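Local coordinates for GTP pyrophosphokinase (Streptococcus pneumoniae, PDB 2BE3), which probably transfers pyrophosphate from ATP to GTP or GDP, making the alarmones (p)ppGpp, as in related RelA/SpoT-type synthetases, at residues V83-E91 against M190-Q201; P14-K25 against Y128-I139. All coordinates share one frame; numbering follows the deposited sequence.

Interaction 1. Residues V83-E91 against M190-Q201; sequences VQFVDDVKE and MGEIRDDIQEAQ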
loop_
_atom_site.group_PDB
_atom_site.type_symbol
_atom_site.label_atom_id
_atom_site.label_comp_id
_atom_site.label_asym_id
_atom_site.label_seq_id
_atom_site.Cartn_x
_atom_site.Cartn_y
_atom_site.Cartn_z
ATOM N N VAL A 83 9.382 18.360 3.099
ATOM C CA VAL A 83 8.422 19.317 3.619
ATOM C C VAL A 83 8.909 20.708 3.263
ATOM O O VAL A 83 10.098 20.902 2.972
ATOM C CB VAL A 83 8.205 19.183 5.186
ATOM C CG1 VAL A 83 7.680 17.778 5.568
ATOM C CG2 VAL A 83 9.485 19.496 5.958
ATOM N N GLN A 84 7.995 21.675 3.273
ATOM C CA GLN A 84 8.325 23.038 2.957
ATOM C C GLN A 84 9.139 23.696 4.076
ATOM O O GLN A 84 10.219 24.265 3.825
ATOM C CB GLN A 84 7.027 23.791 2.751
ATOM C CG GLN A 84 7.118 25.013 1.920
ATOM C CD GLN A 84 5.763 25.511 1.474
ATOM O OE1 GLN A 84 4.760 25.430 2.212
ATOM N NE2 GLN A 84 5.724 26.065 0.259
ATOM N N PHE A 85 8.642 23.615 5.313
ATOM C CA PHE A 85 9.240 24.349 6.424
ATOM C C PHE A 85 9.799 23.430 7.499
ATOM O O PHE A 85 9.245 22.359 7.762
ATOM C CB PHE A 85 8.189 25.242 7.073
ATOM C CG PHE A 85 7.662 26.329 6.177
ATOM C CD1 PHE A 85 8.407 27.478 5.948
ATOM C CD2 PHE A 85 6.402 26.222 5.601
ATOM C CE1 PHE A 85 7.931 28.480 5.147
ATOM C CE2 PHE A 85 5.912 27.248 4.800
ATOM C CZ PHE A 85 6.683 28.370 4.565
ATOM N N VAL A 86 10.868 23.873 8.151
ATOM C CA VAL A 86 11.355 23.220 9.382
ATOM C C VAL A 86 10.203 22.921 10.369
ATOM O O VAL A 86 10.119 21.836 10.936
ATOM C CB VAL A 86 12.427 24.107 10.116
ATOM C CG1 VAL A 86 12.826 23.507 11.497
ATOM C CG2 VAL A 86 13.623 24.304 9.266
ATOM N N ASP A 87 9.330 23.904 10.585
ATOM C CA ASP A 87 8.241 23.754 11.535
ATOM C C ASP A 87 7.141 22.817 10.993
ATOM O O ASP A 87 6.215 22.491 11.702
ATOM C CB ASP A 87 7.669 25.129 11.845
ATOM C CG ASP A 87 8.550 25.953 12.799
ATOM O OD1 ASP A 87 9.646 25.543 13.238
ATOM O OD2 ASP A 87 8.123 27.063 13.143
ATOM N N ASP A 88 7.233 22.405 9.722
ATOM C CA ASP A 88 6.314 21.382 9.208
ATOM C C ASP A 88 6.697 19.978 9.712
ATOM O O ASP A 88 5.871 19.067 9.752
ATOM C CB ASP A 88 6.293 21.366 7.689
ATOM C CG ASP A 88 5.605 22.566 7.095
ATOM O OD1 ASP A 88 4.837 23.267 7.812
ATOM O OD2 ASP A 88 5.846 22.817 5.880
ATOM N N VAL A 89 7.964 19.803 10.045
ATOM C CA VAL A 89 8.433 18.496 10.490
ATOM C C VAL A 89 7.549 17.956 11.614
ATOM O O VAL A 89 7.016 16.847 11.497
ATOM C CB VAL A 89 9.953 18.521 10.857
ATOM C CG1 VAL A 89 10.377 17.194 11.425
ATOM C CG2 VAL A 89 10.768 18.924 9.557
ATOM N N LYS A 90 7.347 18.739 12.668
ATOM C CA LYS A 90 6.523 18.261 13.772
ATOM C C LYS A 90 5.094 17.917 13.335
ATOM O O LYS A 90 4.438 17.073 13.930
ATOM C CB LYS A 90 6.528 19.268 14.949
ATOM C CG LYS A 90 5.790 20.604 14.684
ATOM C CD LYS A 90 6.025 21.542 15.830
ATOM C CE LYS A 90 5.309 22.835 15.623
ATOM N NZ LYS A 90 5.921 23.617 14.487
ATOM N N GLU A 91 4.608 18.570 12.291
ATOM C CA GLU A 91 3.220 18.376 11.839
ATOM C C GLU A 91 3.067 16.993 11.193
ATOM O O GLU A 91 2.073 16.291 11.433
ATOM C CB GLU A 91 2.788 19.521 10.893
ATOM C CG GLU A 91 2.674 20.897 11.603
ATOM C CD GLU A 91 1.949 21.987 10.758
ATOM O OE1 GLU A 91 1.342 21.633 9.716
ATOM O OE2 GLU A 91 1.963 23.175 11.164
HETATM N N MSE A 190 13.209 32.016 5.766
HETATM C CA MSE A 190 11.873 31.726 5.294
HETATM C C MSE A 190 10.924 31.421 6.439
HETATM O O MSE A 190 9.758 31.808 6.392
HETATM C CB MSE A 190 11.908 30.596 4.271
HETATM C CG MSE A 190 10.782 30.645 3.286
HETATM SE SE MSE A 190 10.820 32.167 2.044
HETATM C CE MSE A 190 10.837 33.766 3.171
ATOM N N GLY A 191 11.440 30.774 7.481
ATOM C CA GLY A 191 10.650 30.432 8.676
ATOM C C GLY A 191 10.087 31.668 9.342
ATOM O O GLY A 191 8.997 31.646 9.876
ATOM N N GLU A 192 10.830 32.768 9.246
ATOM C CA GLU A 192 10.465 34.050 9.817
ATOM C C GLU A 192 9.115 34.545 9.294
ATOM O O GLU A 192 8.407 35.247 10.000
ATOM C CB GLU A 192 11.547 35.064 9.454
ATOM C CG GLU A 192 12.025 35.943 10.564
ATOM C CD GLU A 192 12.778 35.177 11.626
ATOM O OE1 GLU A 192 14.027 35.054 11.511
ATOM O OE2 GLU A 192 12.111 34.692 12.565
ATOM N N ILE A 193 8.770 34.198 8.052
ATOM C CA ILE A 193 7.473 34.580 7.465
ATOM C C ILE A 193 6.606 33.358 7.103
ATOM O O ILE A 193 5.794 33.406 6.176
ATOM C CB ILE A 193 7.636 35.522 6.253
ATOM C CG1 ILE A 193 8.365 34.829 5.099
ATOM C CG2 ILE A 193 8.343 36.837 6.671
ATOM C CD1 ILE A 193 8.262 35.595 3.850
ATOM N N ARG A 194 6.775 32.275 7.856
ATOM C CA ARG A 194 6.009 31.068 7.644
ATOM C C ARG A 194 4.519 31.330 7.824
ATOM O O ARG A 194 3.698 30.789 7.075
ATOM C CB ARG A 194 6.476 29.932 8.589
ATOM C CG ARG A 194 5.645 28.670 8.518
ATOM C CD ARG A 194 6.159 27.661 9.492
ATOM N NE ARG A 194 5.486 26.369 9.388
ATOM C CZ ARG A 194 4.706 25.845 10.341
ATOM N NH1 ARG A 194 4.482 26.527 11.451
ATOM N NH2 ARG A 194 4.121 24.646 10.154
ATOM N N ASP A 195 4.172 32.127 8.829
ATOM C CA ASP A 195 2.770 32.336 9.142
ATOM C C ASP A 195 2.110 33.048 7.981
ATOM O O ASP A 195 1.006 32.704 7.611
ATOM C CB ASP A 195 2.570 33.149 10.437
ATOM C CG ASP A 195 2.967 32.385 11.699
ATOM O OD1 ASP A 195 3.229 31.150 11.667
ATOM O OD2 ASP A 195 3.005 33.043 12.764
ATOM N N ASP A 196 2.801 34.037 7.413
ATOM C CA ASP A 196 2.303 34.785 6.266
ATOM C C ASP A 196 2.161 33.903 5.030
ATOM O O ASP A 196 1.170 33.999 4.312
ATOM C CB ASP A 196 3.229 35.971 5.943
ATOM C CG ASP A 196 3.340 36.974 7.106
ATOM O OD1 ASP A 196 2.371 37.722 7.382
ATOM O OD2 ASP A 196 4.418 37.024 7.748
ATOM N N ILE A 197 3.156 33.050 4.785
ATOM C CA ILE A 197 3.117 32.165 3.647
ATOM C C ILE A 197 1.951 31.180 3.767
ATOM O O ILE A 197 1.239 30.968 2.786
ATOM C CB ILE A 197 4.452 31.405 3.462
ATOM C CG1 ILE A 197 5.582 32.374 3.052
ATOM C CG2 ILE A 197 4.278 30.249 2.464
ATOM C CD1 ILE A 197 6.973 31.886 3.440
ATOM N N GLN A 198 1.738 30.608 4.955
ATOM C CA GLN A 198 0.704 29.593 5.140
ATOM C C GLN A 198 -0.699 30.192 5.066
ATOM O O GLN A 198 -1.610 29.597 4.507
ATOM C CB GLN A 198 0.935 28.743 6.429
ATOM C CG GLN A 198 2.245 27.955 6.382
ATOM C CD GLN A 198 2.504 27.037 7.610
ATOM O OE1 GLN A 198 2.809 25.855 7.440
ATOM N NE2 GLN A 198 2.427 27.592 8.829
ATOM N N GLU A 199 -0.856 31.397 5.579
ATOM C CA GLU A 199 -2.110 32.097 5.483
ATOM C C GLU A 199 -2.462 32.320 3.991
ATOM O O GLU A 199 -3.580 32.036 3.566
ATOM C CB GLU A 199 -1.987 33.386 6.302
ATOM C CG GLU A 199 -3.095 34.439 6.199
ATOM C CD GLU A 199 -2.819 35.613 7.194
ATOM O OE1 GLU A 199 -1.987 36.488 6.839
ATOM O OE2 GLU A 199 -3.399 35.638 8.340
ATOM N N ALA A 200 -1.486 32.771 3.203
ATOM C CA ALA A 200 -1.641 32.912 1.753
ATOM C C ALA A 200 -1.958 31.593 1.017
ATOM O O ALA A 200 -2.868 31.554 0.205
ATOM C CB ALA A 200 -0.439 33.609 1.168
ATOM N N GLN A 201 -1.253 30.518 1.369
ATOM C CA GLN A 201 -1.520 29.156 0.854
ATOM C C GLN A 201 -2.903 28.583 1.170
ATOM O O GLN A 201 -3.415 27.773 0.410
ATOM C CB GLN A 201 -0.435 28.161 1.308
ATOM C CG GLN A 201 0.893 28.429 0.671
ATOM C CD GLN A 201 2.059 27.599 1.222
ATOM O OE1 GLN A 201 1.954 26.929 2.253
ATOM N NE2 GLN A 201 3.197 27.671 0.532
HETATM O O HOH W 1 3.264 24.246 13.045
#
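Arg-194 reaches across to Asp-88 and Glu-91, and its NH2 serves both acids. Arg-194 NH2 donates to Asp-88 OD1 at 2.8 Å, nearly straight at 170° and in the guanidinium plane. The second bond, from Arg-194 NH2 to Glu-91 OE2, is also 2.8 Å long but more bent, at 143°, and it meets the oxygen from above the carboxylate plane. Together the three residues form a salt-bridge network. Water 1 extends it: the water donates to Glu-91 OE2 and accepts from Arg-194 NH1 and Lys-90 NZ. Lys-90 NZ also donates to Asp-87 O, on a lone pair in the carbonyl plane. Lys-90 NZ and Arg-194 NH1 lie 4.4 Å apart. The acids around them probably offset the like charges, and water 1 bridges the two.

The other oxygen of Asp-88 looks back into its own turn. Phe-85 N donates to Asp-88 OD2 at 3.0 Å, so one carboxylate holds the turn with one oxygen and the arginine with the other. This turn leads from strand 77-83 into helix 89-97, within the RelA/SpoT homology region. The arginine sits in the first turn of the C-terminal helix 194-203, and Ile-193 is its N-cap residue.

The aliphatic part of Arg-194 lies on Phe-85. CG lies opposite the backbone N (chi1 175°) and the chain runs straight on to NE, which carries it across the ring before the guanidinium reaches the acids. Arg-194 CG stands 3.7 Å from the Phe-85 ring centroid, almost on the ring normal, in a CH-pi contact. The guanidinium plane is steeply turned from the ring. Asp-87 CB covers one guanidinium face, 3.4 Å from Arg-194 CZ. At the ring edge, Phe-85 CZ meets Ile-197 CD1 at 3.7 Å.

Interaction 2. Residues P14-K25 against Y128-I139; sequences PYIQAVGELKIK and YTVDTINGAKTI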
loop_
_atom_site.group_PDB
_atom_site.type_symbol
_atom_site.label_atom_id
_atom_site.label_comp_id
_atom_site.label_asym_id
_atom_site.label_seq_id
_atom_site.Cartn_x
_atom_site.Cartn_y
_atom_site.Cartn_z
ATOM N N PRO A 14 10.111 -8.485 1.888
ATOM C CA PRO A 14 9.267 -7.697 2.801
ATOM C C PRO A 14 9.606 -6.201 2.802
ATOM O O PRO A 14 8.697 -5.384 2.847
ATOM C CB PRO A 14 9.531 -8.322 4.179
ATOM C CG PRO A 14 10.077 -9.662 3.889
ATOM C CD PRO A 14 10.693 -9.675 2.532
ATOM N N TYR A 15 10.897 -5.867 2.735
ATOM C CA TYR A 15 11.369 -4.484 2.657
ATOM C C TYR A 15 10.986 -3.791 1.343
ATOM O O TYR A 15 10.494 -2.679 1.368
ATOM C CB TYR A 15 12.892 -4.436 2.887
ATOM C CG TYR A 15 13.287 -4.986 4.235
ATOM C CD1 TYR A 15 13.300 -4.162 5.360
ATOM C CD2 TYR A 15 13.606 -6.329 4.399
ATOM C CE1 TYR A 15 13.641 -4.644 6.598
ATOM C CE2 TYR A 15 13.948 -6.827 5.643
ATOM C CZ TYR A 15 13.969 -5.983 6.739
ATOM O OH TYR A 15 14.291 -6.472 7.989
ATOM N N ILE A 16 11.195 -4.441 0.204
ATOM C CA ILE A 16 10.695 -3.938 -1.068
ATOM C C ILE A 16 9.161 -3.702 -0.979
ATOM O O ILE A 16 8.660 -2.629 -1.332
ATOM C CB ILE A 16 11.064 -4.924 -2.242
ATOM C CG1 ILE A 16 12.583 -5.009 -2.421
ATOM C CG2 ILE A 16 10.428 -4.532 -3.586
ATOM C CD1 ILE A 16 13.062 -6.192 -3.299
ATOM N N GLN A 17 8.429 -4.698 -0.490
ATOM C CA GLN A 17 6.998 -4.567 -0.266
ATOM C C GLN A 17 6.633 -3.377 0.648
ATOM O O GLN A 17 5.772 -2.568 0.273
ATOM C CB GLN A 17 6.429 -5.861 0.312
ATOM C CG GLN A 17 4.942 -5.909 0.255
ATOM C CD GLN A 17 4.375 -7.109 0.944
ATOM O OE1 GLN A 17 5.063 -8.102 1.158
ATOM N NE2 GLN A 17 3.114 -7.019 1.332
ATOM N N ALA A 18 7.280 -3.289 1.819
ATOM C CA ALA A 18 7.089 -2.189 2.787
ATOM C C ALA A 18 7.379 -0.780 2.263
ATOM O O ALA A 18 6.604 0.134 2.536
ATOM C CB ALA A 18 7.883 -2.439 4.087
ATOM N N VAL A 19 8.509 -0.602 1.561
ATOM C CA VAL A 19 8.821 0.654 0.850
ATOM C C VAL A 19 7.725 1.061 -0.159
ATOM O O VAL A 19 7.305 2.230 -0.201
ATOM C CB VAL A 19 10.200 0.612 0.114
ATOM C CG1 VAL A 19 10.374 1.874 -0.734
ATOM C CG2 VAL A 19 11.327 0.521 1.145
ATOM N N GLY A 20 7.291 0.097 -0.966
ATOM C CA GLY A 20 6.203 0.292 -1.927
ATOM C C GLY A 20 4.913 0.733 -1.258
ATOM O O GLY A 20 4.303 1.711 -1.677
ATOM N N GLU A 21 4.495 0.043 -0.203
ATOM C CA GLU A 21 3.303 0.451 0.528
ATOM C C GLU A 21 3.474 1.814 1.207
ATOM O O GLU A 21 2.578 2.661 1.141
ATOM C CB GLU A 21 2.900 -0.584 1.551
ATOM C CG GLU A 21 2.332 -1.855 0.967
ATOM C CD GLU A 21 2.067 -2.921 2.030
ATOM O OE1 GLU A 21 1.914 -2.584 3.249
ATOM O OE2 GLU A 21 2.005 -4.107 1.643
ATOM N N LEU A 22 4.619 2.034 1.847
ATOM C CA LEU A 22 4.815 3.262 2.599
ATOM C C LEU A 22 4.886 4.508 1.699
ATOM O O LEU A 22 4.306 5.545 2.026
ATOM C CB LEU A 22 6.029 3.141 3.524
ATOM C CG LEU A 22 5.749 2.328 4.793
ATOM C CD1 LEU A 22 7.016 1.893 5.509
ATOM C CD2 LEU A 22 4.862 3.160 5.688
ATOM N N LYS A 23 5.566 4.389 0.556
ATOM C CA LYS A 23 5.542 5.454 -0.475
ATOM C C LYS A 23 4.150 5.825 -0.860
ATOM O O LYS A 23 3.853 6.992 -0.944
ATOM C CB LYS A 23 6.337 5.103 -1.744
ATOM C CG LYS A 23 7.820 5.289 -1.560
ATOM C CD LYS A 23 8.602 5.196 -2.855
ATOM C CE LYS A 23 8.357 3.912 -3.564
ATOM N NZ LYS A 23 9.274 3.815 -4.731
ATOM N N ILE A 24 3.292 4.855 -1.116
ATOM C CA ILE A 24 1.916 5.155 -1.497
ATOM C C ILE A 24 1.119 5.764 -0.326
ATOM O O ILE A 24 0.365 6.717 -0.504
ATOM C CB ILE A 24 1.217 3.902 -2.088
ATOM C CG1 ILE A 24 1.753 3.603 -3.490
ATOM C CG2 ILE A 24 -0.317 4.043 -2.120
ATOM C CD1 ILE A 24 1.569 2.112 -3.862
ATOM N N LYS A 25 1.303 5.222 0.869
ATOM C CA LYS A 25 0.639 5.743 2.063
ATOM C C LYS A 25 1.089 7.161 2.419
ATOM O O LYS A 25 0.275 7.997 2.694
ATOM C CB LYS A 25 0.803 4.784 3.231
ATOM C CG LYS A 25 -0.102 3.567 3.095
ATOM C CD LYS A 25 0.414 2.448 3.981
ATOM C CE LYS A 25 -0.700 1.456 4.310
ATOM N NZ LYS A 25 -0.236 0.488 5.352
ATOM N N TYR A 128 6.822 -1.735 11.123
ATOM C CA TYR A 128 5.824 -1.824 10.069
ATOM C C TYR A 128 5.654 -3.302 9.733
ATOM O O TYR A 128 6.630 -4.025 9.512
ATOM C CB TYR A 128 6.250 -0.987 8.848
ATOM C CG TYR A 128 5.188 -0.888 7.779
ATOM C CD1 TYR A 128 4.111 -0.007 7.921
ATOM C CD2 TYR A 128 5.241 -1.704 6.630
ATOM C CE1 TYR A 128 3.122 0.077 6.954
ATOM C CE2 TYR A 128 4.240 -1.647 5.666
ATOM C CZ TYR A 128 3.188 -0.746 5.827
ATOM O OH TYR A 128 2.195 -0.664 4.868
ATOM N N THR A 129 4.410 -3.761 9.737
ATOM C CA THR A 129 4.098 -5.150 9.397
ATOM C C THR A 129 3.551 -5.254 7.975
ATOM O O THR A 129 2.616 -4.543 7.601
ATOM C CB THR A 129 3.101 -5.735 10.407
ATOM O OG1 THR A 129 3.723 -5.667 11.681
ATOM C CG2 THR A 129 2.754 -7.235 10.092
ATOM N N VAL A 130 4.170 -6.124 7.179
ATOM C CA VAL A 130 3.644 -6.454 5.843
ATOM C C VAL A 130 3.005 -7.843 5.861
ATOM O O VAL A 130 3.483 -8.738 6.555
ATOM C CB VAL A 130 4.727 -6.362 4.728
ATOM C CG1 VAL A 130 5.106 -4.924 4.501
ATOM C CG2 VAL A 130 5.962 -7.203 5.083
ATOM N N ASP A 131 1.913 -8.006 5.108
ATOM C CA ASP A 131 1.317 -9.327 4.888
ATOM C C ASP A 131 1.932 -9.971 3.660
ATOM O O ASP A 131 2.125 -9.334 2.629
ATOM C CB ASP A 131 -0.202 -9.231 4.766
ATOM C CG ASP A 131 -0.854 -8.775 6.059
ATOM O OD1 ASP A 131 -0.936 -9.578 7.013
ATOM O OD2 ASP A 131 -1.297 -7.612 6.111
ATOM N N THR A 132 2.238 -11.245 3.796
ATOM C CA THR A 132 3.143 -11.945 2.905
ATOM C C THR A 132 2.489 -13.306 2.745
ATOM O O THR A 132 1.887 -13.787 3.699
ATOM C CB THR A 132 4.516 -12.055 3.636
ATOM O OG1 THR A 132 5.297 -10.890 3.367
ATOM C CG2 THR A 132 5.299 -13.280 3.286
ATOM N N ILE A 133 2.601 -13.935 1.575
ATOM C CA ILE A 133 2.064 -15.301 1.381
ATOM C C ILE A 133 2.661 -16.341 2.350
ATOM O O ILE A 133 2.036 -17.379 2.627
ATOM C CB ILE A 133 2.131 -15.784 -0.089
ATOM C CG1 ILE A 133 3.572 -16.105 -0.496
ATOM C CG2 ILE A 133 1.531 -14.724 -1.018
ATOM C CD1 ILE A 133 3.690 -17.334 -1.365
ATOM N N ASN A 134 3.841 -16.046 2.894
ATOM C CA ASN A 134 4.368 -16.810 4.024
ATOM C C ASN A 134 3.978 -16.258 5.405
ATOM O O ASN A 134 4.580 -16.631 6.412
ATOM C CB ASN A 134 5.891 -16.907 3.938
ATOM C CG ASN A 134 6.361 -17.399 2.598
ATOM O OD1 ASN A 134 6.988 -16.646 1.847
ATOM N ND2 ASN A 134 6.048 -18.662 2.275
ATOM N N GLY A 135 2.987 -15.373 5.462
ATOM C CA GLY A 135 2.538 -14.823 6.742
ATOM C C GLY A 135 2.965 -13.384 7.001
ATOM O O GLY A 135 3.815 -12.846 6.309
ATOM N N ALA A 136 2.343 -12.760 7.994
ATOM C CA ALA A 136 2.719 -11.433 8.451
ATOM C C ALA A 136 4.201 -11.386 8.819
ATOM O O ALA A 136 4.716 -12.305 9.437
ATOM C CB ALA A 136 1.883 -11.041 9.641
ATOM N N LYS A 137 4.865 -10.302 8.420
ATOM C CA LYS A 137 6.264 -10.088 8.732
ATOM C C LYS A 137 6.481 -8.621 9.177
ATOM O O LYS A 137 6.134 -7.676 8.449
ATOM C CB LYS A 137 7.098 -10.481 7.514
ATOM C CG LYS A 137 8.549 -10.099 7.597
ATOM C CD LYS A 137 9.314 -11.162 8.381
ATOM C CE LYS A 137 10.522 -10.583 9.095
ATOM N NZ LYS A 137 11.035 -11.630 10.012
ATOM N N THR A 138 7.023 -8.437 10.377
ATOM C CA THR A 138 7.317 -7.116 10.930
ATOM C C THR A 138 8.754 -6.686 10.630
ATOM O O THR A 138 9.691 -7.425 10.872
ATOM C CB THR A 138 7.086 -7.059 12.435
ATOM O OG1 THR A 138 5.703 -7.283 12.718
ATOM C CG2 THR A 138 7.400 -5.702 12.939
ATOM N N ILE A 139 8.917 -5.497 10.075
ATOM C CA ILE A 139 10.229 -4.987 9.721
ATOM C C ILE A 139 10.461 -3.604 10.379
ATOM O O ILE A 139 9.505 -2.932 10.820
ATOM C CB ILE A 139 10.458 -4.964 8.159
ATOM C CG1 ILE A 139 9.408 -4.145 7.425
ATOM C CG2 ILE A 139 10.431 -6.374 7.564
ATOM C CD1 ILE A 139 9.869 -2.780 7.086
HETATM O O HOH W 2 7.107 -9.670 0.651
HETATM O O HOH W 3 0.802 -5.824 3.098
HETATM O O HOH W 4 0.907 -3.664 5.576
#
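The N-terminal helix 6-35 packs on a face of the mixed beta sheet of this RelA/SpoT-family domain, and here it meets the beta hairpin made by strands 122-130 and 137-147. Pro-14, Ala-18, Tyr-128, Val-130 and Ile-139 form the apolar layer between them. The helix runs steeply across the strands, at 110° to 128-130 and 72° to 137-139.

Ala-18 lies at the middle of this layer. Its small CB fits among Ile-139 CD1, Tyr-128 CD2 and Val-130 CG1. Pro-14 CB rests on Val-130 CG2 at 3.8 Å. Ile-139 places CG2 over a face of the Tyr-15 ring, toward its rim, while its other branch turns to Ala-18. With chi1 at 57°, CG1 is wedged over the backbone and CG2 is sent to the other side, so the two branches serve different neighbours. Leu-22 covers a face of Tyr-128, with CG 4.0 Å from the ring centroid and close to the normal.

Polar groups border the layer. Gln-17 NE2 donates to Asp-131 O at 2.8 Å, almost straight, and also to Glu-21 OE2. These two bonds use the amide nitrogen and fix the rotation of the amide. Water 3 joins Glu-21 OE2 to Asp-131 N. The CB of Asp-131 points away from the helix, and its OD1 accepts a bond from Gln-100 N of the second subunit, so this hairpin also takes part in the dimer contact.

The Tyr-128 hydroxyl is held by two charged residues of the helix. Lying at the ring edge, in its plane, Lys-25 NZ donates to Tyr-128 OH at 2.7 Å; it also forms a salt bridge with Asp-101. Tyr-128 OH in turn donates to the anti lone pair of Glu-21 OE1 at 2.5 Å.

Overall arrangement
From the N terminus, helix 6-35 comes first and supplies residues 14-25 to interaction 2. The chain then passes through strands 42-49 and 77-83 and reaches 83-91, the first half of interaction 1. Interaction 2 closes its loop at hairpin 128-139, 103 residues after 14-25. Interaction 1 closes later, when the C-terminal helices bring 190-201 back to 83-91. The two loops therefore cross rather than nest. Their centres are about 32 Å apart, on opposite sides of the chain's centre, and they do not touch. Interaction 2 ties the N-terminal helix to the sheet. Interaction 1 ties the C-terminal helices to the turn between strand 77-83 and helix 89-97, and to the start of that helix.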